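Local coordinates for hypothetical protein Atu0636 (Agrobacterium tumefaciens, PDB 2OZV) that is predicted to act as an O-methyltransferase, probably moving a methyl group from S-adenosylmethionine to a hydroxyl of a substrate not yet identified, at residues 38-43 with 118-123; 191-196 with 203-208; 154-159 with 184-189; 218-223 with 248-253. All blocks are in the same frame, centred on the assembly; numbering follows the deposited sequence.

Contact 1 (38-43 with 118-123)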
loop_
_atom_site.group_PDB
_atom_site.type_symbol
_atom_site.label_atom_id
_atom_site.label_comp_id
_atom_site.label_asym_id
_atom_site.label_seq_id
_atom_site.Cartn_x
_atom_site.Cartn_y
_atom_site.Cartn_z
ATOM N N CYS B 38 -12.981 26.683 -8.558
ATOM C CA CYS B 38 -12.101 26.203 -7.501
ATOM C C CYS B 38 -10.721 26.659 -7.843
ATOM O O CYS B 38 -10.436 27.011 -9.001
ATOM C CB CYS B 38 -12.156 24.680 -7.336
ATOM S SG CYS B 38 -11.728 23.766 -8.820
ATOM N N ARG B 39 -9.873 26.677 -6.823
ATOM C CA ARG B 39 -8.517 27.144 -6.948
ATOM C C ARG B 39 -7.616 25.954 -6.705
ATOM O O ARG B 39 -7.769 25.251 -5.696
ATOM C CB ARG B 39 -8.242 28.261 -5.944
ATOM C CG ARG B 39 -9.096 29.561 -6.216
ATOM C CD ARG B 39 -8.713 30.680 -5.301
ATOM N NE ARG B 39 -8.958 30.392 -3.880
ATOM C CZ ARG B 39 -9.971 30.883 -3.163
ATOM N NH1 ARG B 39 -10.880 31.688 -3.721
ATOM N NH2 ARG B 39 -10.077 30.585 -1.876
ATOM N N ILE B 40 -6.700 25.726 -7.639
ATOM C CA ILE B 40 -5.842 24.537 -7.592
ATOM C C ILE B 40 -4.385 24.953 -7.628
ATOM O O ILE B 40 -3.996 25.743 -8.486
ATOM C CB ILE B 40 -6.143 23.617 -8.791
ATOM C CG1 ILE B 40 -7.603 23.129 -8.736
ATOM C CG2 ILE B 40 -5.138 22.408 -8.785
ATOM C CD1 ILE B 40 -8.169 22.901 -10.064
ATOM N N ALA B 41 -3.574 24.428 -6.707
ATOM C CA ALA B 41 -2.123 24.636 -6.740
ATOM C C ALA B 41 -1.441 23.374 -7.248
ATOM O O ALA B 41 -1.760 22.273 -6.776
ATOM C CB ALA B 41 -1.580 24.995 -5.346
ATOM N N ASP B 42 -0.517 23.544 -8.197
ATOM C CA ASP B 42 0.322 22.451 -8.702
ATOM C C ASP B 42 1.714 22.736 -8.167
ATOM O O ASP B 42 2.356 23.714 -8.582
ATOM C CB ASP B 42 0.259 22.445 -10.248
ATOM C CG ASP B 42 1.057 21.311 -10.909
ATOM O OD1 ASP B 42 1.850 20.641 -10.230
ATOM O OD2 ASP B 42 0.911 21.182 -12.158
ATOM N N LEU B 43 2.166 21.924 -7.208
ATOM C CA LEU B 43 3.439 22.175 -6.515
ATOM C C LEU B 43 4.599 21.695 -7.351
ATOM O O LEU B 43 5.769 21.942 -7.056
ATOM C CB LEU B 43 3.476 21.559 -5.117
ATOM C CG LEU B 43 2.490 22.085 -4.078
ATOM C CD1 LEU B 43 2.879 21.545 -2.706
ATOM C CD2 LEU B 43 2.410 23.616 -4.057
ATOM N N HIS B 118 -7.659 22.529 -3.877
ATOM C CA HIS B 118 -6.911 21.333 -4.273
ATOM C C HIS B 118 -5.459 21.688 -4.323
ATOM O O HIS B 118 -5.072 22.761 -4.825
ATOM C CB HIS B 118 -7.328 20.866 -5.684
ATOM C CG HIS B 118 -8.745 20.421 -5.758
ATOM N ND1 HIS B 118 -9.122 19.110 -5.556
ATOM C CD2 HIS B 118 -9.886 21.107 -6.036
ATOM C CE1 HIS B 118 -10.437 19.010 -5.659
ATOM N NE2 HIS B 118 -10.925 20.208 -5.948
ATOM N N VAL B 119 -4.621 20.772 -3.849
ATOM C CA VAL B 119 -3.196 20.843 -4.130
ATOM C C VAL B 119 -2.787 19.521 -4.769
ATOM O O VAL B 119 -3.112 18.461 -4.240
ATOM C CB VAL B 119 -2.349 21.083 -2.859
ATOM C CG1 VAL B 119 -0.880 21.154 -3.203
ATOM C CG2 VAL B 119 -2.807 22.421 -2.179
ATOM N N ILE B 120 -2.140 19.623 -5.915
ATOM C CA ILE B 120 -1.652 18.453 -6.630
ATOM C C ILE B 120 -0.141 18.409 -6.727
ATOM O O ILE B 120 0.539 19.449 -6.837
ATOM C CB ILE B 120 -2.339 18.309 -8.029
ATOM C CG1 ILE B 120 -1.783 19.296 -9.066
ATOM C CG2 ILE B 120 -3.883 18.487 -7.897
ATOM C CD1 ILE B 120 -2.485 19.181 -10.459
HETATM N N MSE B 121 0.428 17.196 -6.731
HETATM C CA MSE B 121 1.883 17.109 -6.744
HETATM C C MSE B 121 2.368 15.784 -7.318
HETATM O O MSE B 121 1.722 14.739 -7.158
HETATM C CB MSE B 121 2.455 17.288 -5.313
HETATM C CG MSE B 121 1.965 16.202 -4.352
HETATM SE SE MSE B 121 2.749 16.505 -2.538
HETATM C CE MSE B 121 1.963 18.177 -2.053
ATOM N N ASN B 122 3.525 15.852 -7.964
ATOM C CA ASN B 122 4.254 14.688 -8.440
ATOM C C ASN B 122 5.734 14.937 -8.142
ATOM O O ASN B 122 6.474 15.335 -9.048
ATOM C CB ASN B 122 4.054 14.509 -9.942
ATOM C CG ASN B 122 4.793 13.280 -10.482
ATOM O OD1 ASN B 122 5.370 12.512 -9.716
ATOM N ND2 ASN B 122 4.749 13.099 -11.768
ATOM N N PRO B 123 6.146 14.794 -6.867
ATOM C CA PRO B 123 7.521 15.202 -6.553
ATOM C C PRO B 123 8.551 14.324 -7.240
ATOM O O PRO B 123 8.305 13.142 -7.471
ATOM C CB PRO B 123 7.616 15.064 -5.030
ATOM C CG PRO B 123 6.557 14.170 -4.658
ATOM C CD PRO B 123 5.423 14.342 -5.663
#
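L43 and V119 meet at the tight end of a parallel strand pair in the middle of the Rossmann-like sheet of a class I methyltransferase. The CG of L43 sits 3.6 Å from CG1 of V119, the two side chains crossing at a slant, and CD1 of L43 lies 3.6 Å from CE of selenomethionine M121, here with the two chains alongside and pointing the same way. M121 bends at its third torsion (65°), which turns CE back toward the leucine methyl. A156 of helix 148-159 covers V119 and M121 on this face. The other face carries I40, D42, H118 and I120, of which I40, D42 and I120 lie under A50 and V54 of helix 49-57. D42 lays its CB and CG against CG1 of I120, while its OD2 accepts a bond from G51 N in the first turn of helix 49-57; in relatives this strand end borders the cofactor pocket. The opposite end is looser. SG of C38 comes no closer than 4.3 Å to CD2 of H118 and stands obliquely to the ring, whose NE2 is held by D34; R39 starts away from the partner strand, and its NE bonds to H115 O. In the backbone only the first bond is slack: H118 N reaches R39 O at 3.3 Å with an N-H...O angle of 149°, whereas I120 N meets A41 O at 2.8 Å and 172°.

Contact 2 (191-196 with 203-208)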
loop_
_atom_site.group_PDB
_atom_site.type_symbol
_atom_site.label_atom_id
_atom_site.label_comp_id
_atom_site.label_asym_id
_atom_site.label_seq_id
_atom_site.Cartn_x
_atom_site.Cartn_y
_atom_site.Cartn_z
ATOM N N ILE B 191 -5.703 5.164 -1.615
ATOM C CA ILE B 191 -4.500 4.784 -2.363
ATOM C C ILE B 191 -4.919 3.894 -3.516
ATOM O O ILE B 191 -5.556 2.856 -3.293
ATOM C CB ILE B 191 -3.514 4.012 -1.434
ATOM C CG1 ILE B 191 -3.138 4.878 -0.198
ATOM C CG2 ILE B 191 -2.295 3.546 -2.231
ATOM C CD1 ILE B 191 -2.201 4.137 0.832
ATOM N N THR B 192 -4.562 4.288 -4.736
ATOM C CA THR B 192 -4.904 3.502 -5.899
ATOM C C THR B 192 -3.603 3.083 -6.609
ATOM O O THR B 192 -2.881 3.927 -7.161
ATOM C CB THR B 192 -5.803 4.312 -6.866
ATOM O OG1 THR B 192 -6.963 4.779 -6.174
ATOM C CG2 THR B 192 -6.207 3.424 -8.056
ATOM N N LEU B 193 -3.293 1.789 -6.567
ATOM C CA LEU B 193 -2.119 1.306 -7.297
ATOM C C LEU B 193 -2.403 1.241 -8.789
ATOM O O LEU B 193 -3.539 0.946 -9.212
ATOM C CB LEU B 193 -1.724 -0.088 -6.798
ATOM C CG LEU B 193 -0.977 -0.145 -5.430
ATOM C CD1 LEU B 193 0.373 0.641 -5.455
ATOM C CD2 LEU B 193 -1.772 0.250 -4.228
ATOM N N ILE B 194 -1.344 1.458 -9.571
ATOM C CA ILE B 194 -1.391 1.498 -11.035
ATOM C C ILE B 194 -0.536 0.357 -11.578
ATOM O O ILE B 194 0.680 0.359 -11.390
ATOM C CB ILE B 194 -0.832 2.856 -11.551
ATOM C CG1 ILE B 194 -1.475 4.038 -10.821
ATOM C CG2 ILE B 194 -1.004 2.990 -13.052
ATOM C CD1 ILE B 194 -2.974 4.122 -10.995
ATOM N N HIS B 195 -1.161 -0.625 -12.230
ATOM C CA HIS B 195 -0.439 -1.801 -12.729
ATOM C C HIS B 195 -0.434 -1.737 -14.263
ATOM O O HIS B 195 -1.430 -1.345 -14.843
ATOM C CB HIS B 195 -1.106 -3.103 -12.259
ATOM C CG HIS B 195 -1.133 -3.271 -10.755
ATOM N ND1 HIS B 195 -0.323 -4.160 -10.094
ATOM C CD2 HIS B 195 -1.834 -2.618 -9.792
ATOM C CE1 HIS B 195 -0.556 -4.088 -8.787
ATOM N NE2 HIS B 195 -1.474 -3.165 -8.579
ATOM N N PRO B 196 0.695 -2.076 -14.914
ATOM C CA PRO B 196 0.695 -1.887 -16.391
ATOM C C PRO B 196 -0.226 -2.856 -17.155
ATOM O O PRO B 196 -0.826 -2.481 -18.185
ATOM C CB PRO B 196 2.159 -2.100 -16.796
ATOM C CG PRO B 196 2.833 -2.754 -15.652
ATOM C CD PRO B 196 1.980 -2.581 -14.397
ATOM N N VAL B 203 3.409 -0.030 -10.877
ATOM C CA VAL B 203 4.463 0.894 -11.327
ATOM C C VAL B 203 4.266 2.315 -10.802
ATOM O O VAL B 203 5.235 3.075 -10.701
ATOM C CB VAL B 203 4.612 0.876 -12.898
ATOM C CG1 VAL B 203 5.129 -0.476 -13.337
ATOM C CG2 VAL B 203 3.303 1.198 -13.557
ATOM N N ARG B 204 3.019 2.694 -10.496
ATOM C CA ARG B 204 2.714 4.000 -9.933
ATOM C C ARG B 204 1.640 3.852 -8.864
ATOM O O ARG B 204 1.025 2.776 -8.714
ATOM C CB ARG B 204 2.247 5.011 -11.006
ATOM C CG ARG B 204 3.333 5.413 -12.016
ATOM C CD ARG B 204 4.361 6.357 -11.407
ATOM N NE ARG B 204 5.322 6.806 -12.422
ATOM C CZ ARG B 204 6.390 6.118 -12.831
ATOM N NH1 ARG B 204 6.688 4.913 -12.346
ATOM N NH2 ARG B 204 7.198 6.653 -13.772
HETATM N N MSE B 205 1.400 4.936 -8.154
HETATM C CA MSE B 205 0.460 4.953 -7.058
HETATM C C MSE B 205 -0.155 6.337 -6.972
HETATM O O MSE B 205 0.594 7.330 -6.926
HETATM C CB MSE B 205 1.167 4.607 -5.743
HETATM C CG MSE B 205 0.209 4.547 -4.606
HETATM SE SE MSE B 205 1.299 4.051 -3.015
HETATM C CE MSE B 205 2.347 5.604 -2.806
ATOM N N LEU B 206 -1.484 6.406 -6.984
ATOM C CA LEU B 206 -2.236 7.664 -6.793
ATOM C C LEU B 206 -2.668 7.710 -5.330
ATOM O O LEU B 206 -3.099 6.669 -4.760
ATOM C CB LEU B 206 -3.507 7.673 -7.660
ATOM C CG LEU B 206 -3.272 7.563 -9.170
ATOM C CD1 LEU B 206 -4.596 7.482 -9.947
ATOM C CD2 LEU B 206 -2.422 8.746 -9.649
ATOM N N VAL B 207 -2.579 8.892 -4.712
ATOM C CA VAL B 207 -3.060 9.047 -3.358
ATOM C C VAL B 207 -3.885 10.325 -3.297
ATOM O O VAL B 207 -3.444 11.370 -3.836
ATOM C CB VAL B 207 -1.915 9.137 -2.341
ATOM C CG1 VAL B 207 -2.509 9.293 -0.917
ATOM C CG2 VAL B 207 -1.000 7.897 -2.426
ATOM N N THR B 208 -5.077 10.244 -2.706
ATOM C CA THR B 208 -5.857 11.473 -2.412
ATOM C C THR B 208 -6.179 11.494 -0.917
ATOM O O THR B 208 -6.243 10.437 -0.278
ATOM C CB THR B 208 -7.178 11.608 -3.212
ATOM O OG1 THR B 208 -8.096 10.574 -2.841
ATOM C CG2 THR B 208 -6.925 11.634 -4.743
HETATM O O HOH W 1 -6.432 7.163 -5.075
#
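I191 and selenomethionine M205 cross at a slant on one face of an antiparallel hairpin, CG2 of the isoleucine lying 3.6 Å from CG of M205 and close to its selenium. M205 places CG anti to the backbone N (-177°), which puts CG against I191 CG2 and, at roughly a right angle to that, L193 CD1; L193 lies alongside M205, pointing the same way, with its CD1 4.0 Å from CG of M205. V175 of helix 175-182 covers I191 and M205 on this face. On the other face T192, I194, R204 and L206 gather: CB of R204 rests on CB of I194, 3.8 Å away, before its guanidinium turns off to a salt bridge with D24, and in one of two conformers I194 slants across L206. T192 and L206 form a hydrogen-bonded pair with straight bonds both ways, and a water held by T192 OG1 adds a weak bond to L206 O. Where the hairpin nears its loop, two residues, V203 and R204, stand opposite the single I194, which makes a classic beta bulge. V203 N gives I194 O a bond of 2.8 Å, nearly along the C=O axis, and R204 N adds a weak one at 3.4 Å. The extra residue is thus absorbed without losing the pairing. In this mostly apolar contact backbone N-H and C=O groups satisfy one another, and the T192 hydroxyl is met by Y247 and a water.

Contact 3 (154-159 with 184-189)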
loop_
_atom_site.group_PDB
_atom_site.type_symbol
_atom_site.label_atom_id
_atom_site.label_comp_id
_atom_site.label_asym_id
_atom_site.label_seq_id
_atom_site.Cartn_x
_atom_site.Cartn_y
_atom_site.Cartn_z
ATOM N N ARG B 154 3.626 19.227 4.126
ATOM C CA ARG B 154 3.499 20.317 5.091
ATOM C C ARG B 154 2.999 21.596 4.395
ATOM O O ARG B 154 2.054 22.220 4.854
ATOM C CB ARG B 154 4.835 20.596 5.791
ATOM C CG ARG B 154 4.768 21.616 6.921
ATOM C CD ARG B 154 6.176 21.901 7.469
ATOM N NE ARG B 154 6.988 22.499 6.414
ATOM C CZ ARG B 154 8.139 22.012 5.952
ATOM N NH1 ARG B 154 8.671 20.918 6.484
ATOM N NH2 ARG B 154 8.768 22.642 4.953
ATOM N N THR B 155 3.631 21.966 3.281
ATOM C CA THR B 155 3.181 23.140 2.506
ATOM C C THR B 155 1.751 22.941 1.982
ATOM O O THR B 155 0.925 23.849 2.086
ATOM C CB THR B 155 4.179 23.460 1.388
ATOM O OG1 THR B 155 5.415 23.879 1.991
ATOM C CG2 THR B 155 3.620 24.573 0.429
ATOM N N ALA B 156 1.451 21.759 1.435
ATOM C CA ALA B 156 0.109 21.494 0.878
ATOM C C ALA B 156 -0.954 21.748 1.940
ATOM O O ALA B 156 -1.984 22.365 1.655
ATOM C CB ALA B 156 -0.019 20.038 0.310
ATOM N N SER B 157 -0.709 21.266 3.152
ATOM C CA SER B 157 -1.626 21.490 4.258
ATOM C C SER B 157 -1.753 22.984 4.572
ATOM O O SER B 157 -2.867 23.481 4.729
ATOM C CB SER B 157 -1.184 20.699 5.497
ATOM O OG SER B 157 -2.074 20.935 6.579
ATOM N N ALA B 158 -0.635 23.708 4.642
ATOM C CA ALA B 158 -0.684 25.132 5.024
ATOM C C ALA B 158 -1.503 25.992 4.052
ATOM O O ALA B 158 -2.181 26.939 4.468
ATOM C CB ALA B 158 0.702 25.687 5.151
ATOM N N ILE B 159 -1.425 25.657 2.763
ATOM C CA ILE B 159 -2.027 26.491 1.713
ATOM C C ILE B 159 -3.433 26.051 1.330
ATOM O O ILE B 159 -4.076 26.666 0.445
ATOM C CB ILE B 159 -1.129 26.570 0.440
ATOM C CG1 ILE B 159 -1.115 25.220 -0.315
ATOM C CG2 ILE B 159 0.312 27.020 0.814
ATOM C CD1 ILE B 159 -0.264 25.257 -1.616
ATOM N N SER B 184 -1.467 13.728 10.938
ATOM C CA SER B 184 -2.068 14.890 11.615
ATOM C C SER B 184 -2.338 16.097 10.708
ATOM O O SER B 184 -2.618 17.202 11.190
ATOM C CB SER B 184 -1.246 15.315 12.839
ATOM O OG SER B 184 -0.362 16.365 12.505
ATOM N N ARG B 185 -2.255 15.902 9.402
ATOM C CA ARG B 185 -2.597 17.002 8.476
ATOM C C ARG B 185 -3.738 16.623 7.545
ATOM O O ARG B 185 -4.693 17.389 7.363
ATOM C CB ARG B 185 -1.397 17.370 7.590
ATOM C CG ARG B 185 -0.226 17.951 8.334
ATOM C CD ARG B 185 1.044 17.797 7.492
ATOM N NE ARG B 185 2.193 18.331 8.213
ATOM C CZ ARG B 185 3.448 17.904 8.078
ATOM N NH1 ARG B 185 4.408 18.485 8.799
ATOM N NH2 ARG B 185 3.744 16.907 7.226
ATOM N N PHE B 186 -3.599 15.432 6.950
ATOM C CA PHE B 186 -4.524 14.887 5.984
ATOM C C PHE B 186 -4.928 13.495 6.415
ATOM O O PHE B 186 -4.090 12.731 6.929
ATOM C CB PHE B 186 -3.859 14.755 4.623
ATOM C CG PHE B 186 -3.591 16.063 3.963
ATOM C CD1 PHE B 186 -4.619 16.745 3.323
ATOM C CD2 PHE B 186 -2.299 16.622 3.989
ATOM C CE1 PHE B 186 -4.370 17.983 2.687
ATOM C CE2 PHE B 186 -2.038 17.845 3.361
ATOM C CZ PHE B 186 -3.063 18.529 2.710
ATOM N N GLY B 187 -6.203 13.175 6.207
ATOM C CA GLY B 187 -6.712 11.822 6.496
ATOM C C GLY B 187 -7.655 11.368 5.403
ATOM O O GLY B 187 -7.693 11.961 4.319
ATOM N N GLY B 188 -8.391 10.289 5.658
ATOM C CA GLY B 188 -9.176 9.671 4.596
ATOM C C GLY B 188 -8.367 9.334 3.345
ATOM O O GLY B 188 -8.878 9.444 2.225
ATOM N N LEU B 189 -7.106 8.924 3.515
ATOM C CA LEU B 189 -6.278 8.563 2.342
ATOM C C LEU B 189 -6.966 7.502 1.527
ATOM O O LEU B 189 -7.485 6.504 2.080
ATOM C CB LEU B 189 -4.889 8.051 2.756
ATOM C CG LEU B 189 -3.820 9.153 2.940
ATOM C CD1 LEU B 189 -4.168 10.112 4.073
ATOM C CD2 LEU B 189 -2.433 8.497 3.220
#
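Two first torsions bring R185 and R154 together where the last turns of helix 148-159 pack against the start of strand 186-195 in the Rossmann-like methyltransferase fold. R185 sets CG beside its backbone N (-66°) and then runs extended to NE, reaching along the helix, while R154 sends CG anti to its own N (-174°), bringing its aliphatic stem over the guanidinium of R185. CB of R154 stands 3.7 Å above that plane, toward its rim. The two guanidinium planes are nearly perpendicular, 88° apart, and the side chains run the same way without their charged ends meeting: NE of R154 is 5.3 Å from NH1 of R185. R185 has a salt bridge to E150 and R154 one to D151, which would be expected to offset the like charges; A181 O takes a further bond from NH2 of R185 and ties it to helix 175-182. Next along, CB of S157 fits against both the R185 stem and the F186 ring, its OG lying 3.8 Å from CB of R185. No hydrogen bond crosses between the two segments, so shape carries the join. F186 turns its rim to the helix: the A156 carbonyl carbon lies at the ring edge in plane, the CB of A156 is 4.2 Å from CZ of F186, and the backbone N of S157 comes to 3.6 Å from that same CZ of F186.

Contact 4 (218-223 with 248-253)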
loop_
_atom_site.group_PDB
_atom_site.type_symbol
_atom_site.label_atom_id
_atom_site.label_comp_id
_atom_site.label_asym_id
_atom_site.label_seq_id
_atom_site.Cartn_x
_atom_site.Cartn_y
_atom_site.Cartn_z
ATOM N N THR B 218 -7.691 3.820 2.961
ATOM C CA THR B 218 -8.407 2.869 2.118
ATOM C C THR B 218 -7.511 2.579 0.914
ATOM O O THR B 218 -6.939 3.538 0.341
ATOM C CB THR B 218 -9.704 3.585 1.610
ATOM O OG1 THR B 218 -10.593 3.755 2.714
ATOM C CG2 THR B 218 -10.385 2.767 0.564
ATOM N N PHE B 219 -7.375 1.299 0.511
ATOM C CA PHE B 219 -6.833 1.001 -0.812
ATOM C C PHE B 219 -7.974 0.778 -1.776
ATOM O O PHE B 219 -8.772 -0.176 -1.631
ATOM C CB PHE B 219 -5.918 -0.254 -0.806
ATOM C CG PHE B 219 -4.536 -0.019 -0.224
ATOM C CD1 PHE B 219 -4.324 -0.071 1.160
ATOM C CD2 PHE B 219 -3.450 0.260 -1.076
ATOM C CE1 PHE B 219 -3.042 0.149 1.701
ATOM C CE2 PHE B 219 -2.159 0.451 -0.539
ATOM C CZ PHE B 219 -1.977 0.405 0.858
ATOM N N ARG B 220 -8.042 1.626 -2.796
ATOM C CA ARG B 220 -9.074 1.477 -3.842
ATOM C C ARG B 220 -8.745 0.305 -4.755
ATOM O O ARG B 220 -7.582 -0.142 -4.814
ATOM C CB ARG B 220 -9.152 2.773 -4.687
ATOM C CG ARG B 220 -9.606 4.004 -3.898
ATOM C CD ARG B 220 -11.095 3.967 -3.559
ATOM N NE ARG B 220 -11.921 3.733 -4.754
ATOM C CZ ARG B 220 -12.360 4.691 -5.578
ATOM N NH1 ARG B 220 -12.091 5.979 -5.333
ATOM N NH2 ARG B 220 -13.100 4.372 -6.650
ATOM N N ALA B 221 -9.738 -0.200 -5.488
ATOM C CA ALA B 221 -9.442 -1.177 -6.558
ATOM C C ALA B 221 -8.396 -0.533 -7.480
ATOM O O ALA B 221 -8.438 0.677 -7.719
ATOM C CB ALA B 221 -10.711 -1.546 -7.359
ATOM N N PRO B 222 -7.456 -1.327 -7.982
ATOM C CA PRO B 222 -6.348 -0.721 -8.739
ATOM C C PRO B 222 -6.762 -0.344 -10.136
ATOM O O PRO B 222 -7.816 -0.809 -10.617
ATOM C CB PRO B 222 -5.314 -1.857 -8.797
ATOM C CG PRO B 222 -6.175 -3.088 -8.840
ATOM C CD PRO B 222 -7.302 -2.794 -7.862
ATOM N N LEU B 223 -5.971 0.524 -10.765
ATOM C CA LEU B 223 -6.131 0.787 -12.206
ATOM C C LEU B 223 -5.145 -0.079 -12.971
ATOM O O LEU B 223 -3.958 -0.127 -12.613
ATOM C CB LEU B 223 -5.904 2.255 -12.501
ATOM C CG LEU B 223 -6.883 3.228 -11.833
ATOM C CD1 LEU B 223 -6.444 4.667 -12.062
ATOM C CD2 LEU B 223 -8.288 3.022 -12.388
ATOM N N ALA B 248 -12.900 9.908 -9.287
ATOM C CA ALA B 248 -13.428 10.508 -8.068
ATOM C C ALA B 248 -13.156 9.626 -6.831
ATOM O O ALA B 248 -13.004 8.393 -6.944
ATOM C CB ALA B 248 -14.930 10.752 -8.229
ATOM N N ARG B 249 -13.093 10.263 -5.667
ATOM C CA ARG B 249 -13.022 9.548 -4.379
ATOM C C ARG B 249 -14.334 8.787 -4.121
ATOM O O ARG B 249 -15.379 9.096 -4.720
ATOM C CB ARG B 249 -12.706 10.527 -3.238
ATOM C CG ARG B 249 -11.289 11.083 -3.264
ATOM C CD ARG B 249 -11.057 12.161 -2.202
ATOM N NE ARG B 249 -11.462 11.753 -0.844
ATOM C CZ ARG B 249 -10.674 11.088 0.001
ATOM N NH1 ARG B 249 -9.440 10.704 -0.376
ATOM N NH2 ARG B 249 -11.144 10.782 1.220
ATOM N N ASN B 250 -14.280 7.788 -3.233
ATOM C CA ASN B 250 -15.505 7.127 -2.758
ATOM C C ASN B 250 -16.492 8.131 -2.169
ATOM O O ASN B 250 -16.090 9.083 -1.506
ATOM C CB ASN B 250 -15.167 6.068 -1.699
ATOM C CG ASN B 250 -14.635 4.777 -2.314
ATOM O OD1 ASN B 250 -14.906 4.490 -3.480
ATOM N ND2 ASN B 250 -13.864 3.999 -1.531
ATOM N N VAL B 251 -17.772 7.917 -2.430
ATOM C CA VAL B 251 -18.810 8.777 -1.864
ATOM C C VAL B 251 -18.929 8.509 -0.359
ATOM O O VAL B 251 -18.780 7.363 0.080
ATOM C CB VAL B 251 -20.153 8.598 -2.597
ATOM C CG1 VAL B 251 -20.008 9.049 -4.045
ATOM C CG2 VAL B 251 -20.643 7.143 -2.522
ATOM N N ARG B 252 -19.174 9.562 0.427
ATOM C CA ARG B 252 -19.188 9.443 1.902
ATOM C C ARG B 252 -20.094 8.331 2.426
ATOM O O ARG B 252 -19.826 7.765 3.492
ATOM C CB ARG B 252 -19.523 10.776 2.586
ATOM C CG ARG B 252 -18.273 11.586 2.999
ATOM C CD ARG B 252 -18.649 12.836 3.805
ATOM N NE ARG B 252 -19.170 13.920 2.963
ATOM C CZ ARG B 252 -20.464 14.135 2.706
ATOM N NH1 ARG B 252 -20.824 15.150 1.924
ATOM N NH2 ARG B 252 -21.401 13.341 3.222
ATOM N N ALA B 253 -21.151 8.029 1.669
ATOM C CA ALA B 253 -21.979 6.841 1.881
ATOM C C ALA B 253 -21.162 5.613 2.298
ATOM O O ALA B 253 -21.396 5.029 3.363
ATOM C CB ALA B 253 -22.787 6.535 0.618
HETATM O O HOH W 2 -13.425 4.915 1.147
HETATM O O HOH W 3 -14.197 6.519 -8.315
#
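The side chains of R220 and N250 run antiparallel past one another where the C-terminal tail is pinned across the outermost strand of this chain's mixed methyltransferase sheet, 218-224, where F219 bonds through its backbone to the second subunit. R220 is folded up: its chain bends at the second and third torsions (-73° and -52°), which brings the guanidinium edge-on to A248 and one face under N250. N250 keeps CG beside its backbone N, and its amide lies across the arginine with the two planes 36° apart. OD1 of N250 stands 3.2 Å above the guanidinium plane, over its centre, 3.3 Å from CZ of R220. That is a polar contact over the face and no hydrogen bond, because OD1 lies above the plane that holds the N-H groups. ND2 of N250 meanwhile rests 3.4 Å from CD of R220 and bonds to a water that also makes a weak bond to T218 OG1; D201 of the second subunit accepts from the same ND2. E190 makes a salt bridge with NH1 of R220, and R249 bonds to T208 and G188, fastening the tail to the hairpin strands. The edge of the guanidinium is held by A248 O and a water. This water, 2.9 Å from NH2 of R220, donates to A248 O. NH1 itself gives that carbonyl a straight bond of 3.0 Å, lying in the guanidinium plane and landing on a lone pair of A248 O.

From the N terminus, contact 1 closes the longest loop, returning strand 116-121 beside strand 38-42 after two further strands and several helices. Contact 3 follows, joining helix 148-159 to the start of strand 186-195; A156 and I159 carry it into contact 1 by packing on V119, M121 and A41. Contact 2 then closes the short hairpin to strand 204-211, and contact 4 brings the C-terminal tail back onto strand 218-224. The four loops run in series, none nesting or crossing. Strand 186-195 belongs to contacts 2 and 3 and pairs with the strand of contact 4: L189 links contact 3 to T218, I191 pairs with R220, and R249 binds both G188 and T208. Contacts 2 and 4 also face the second subunit.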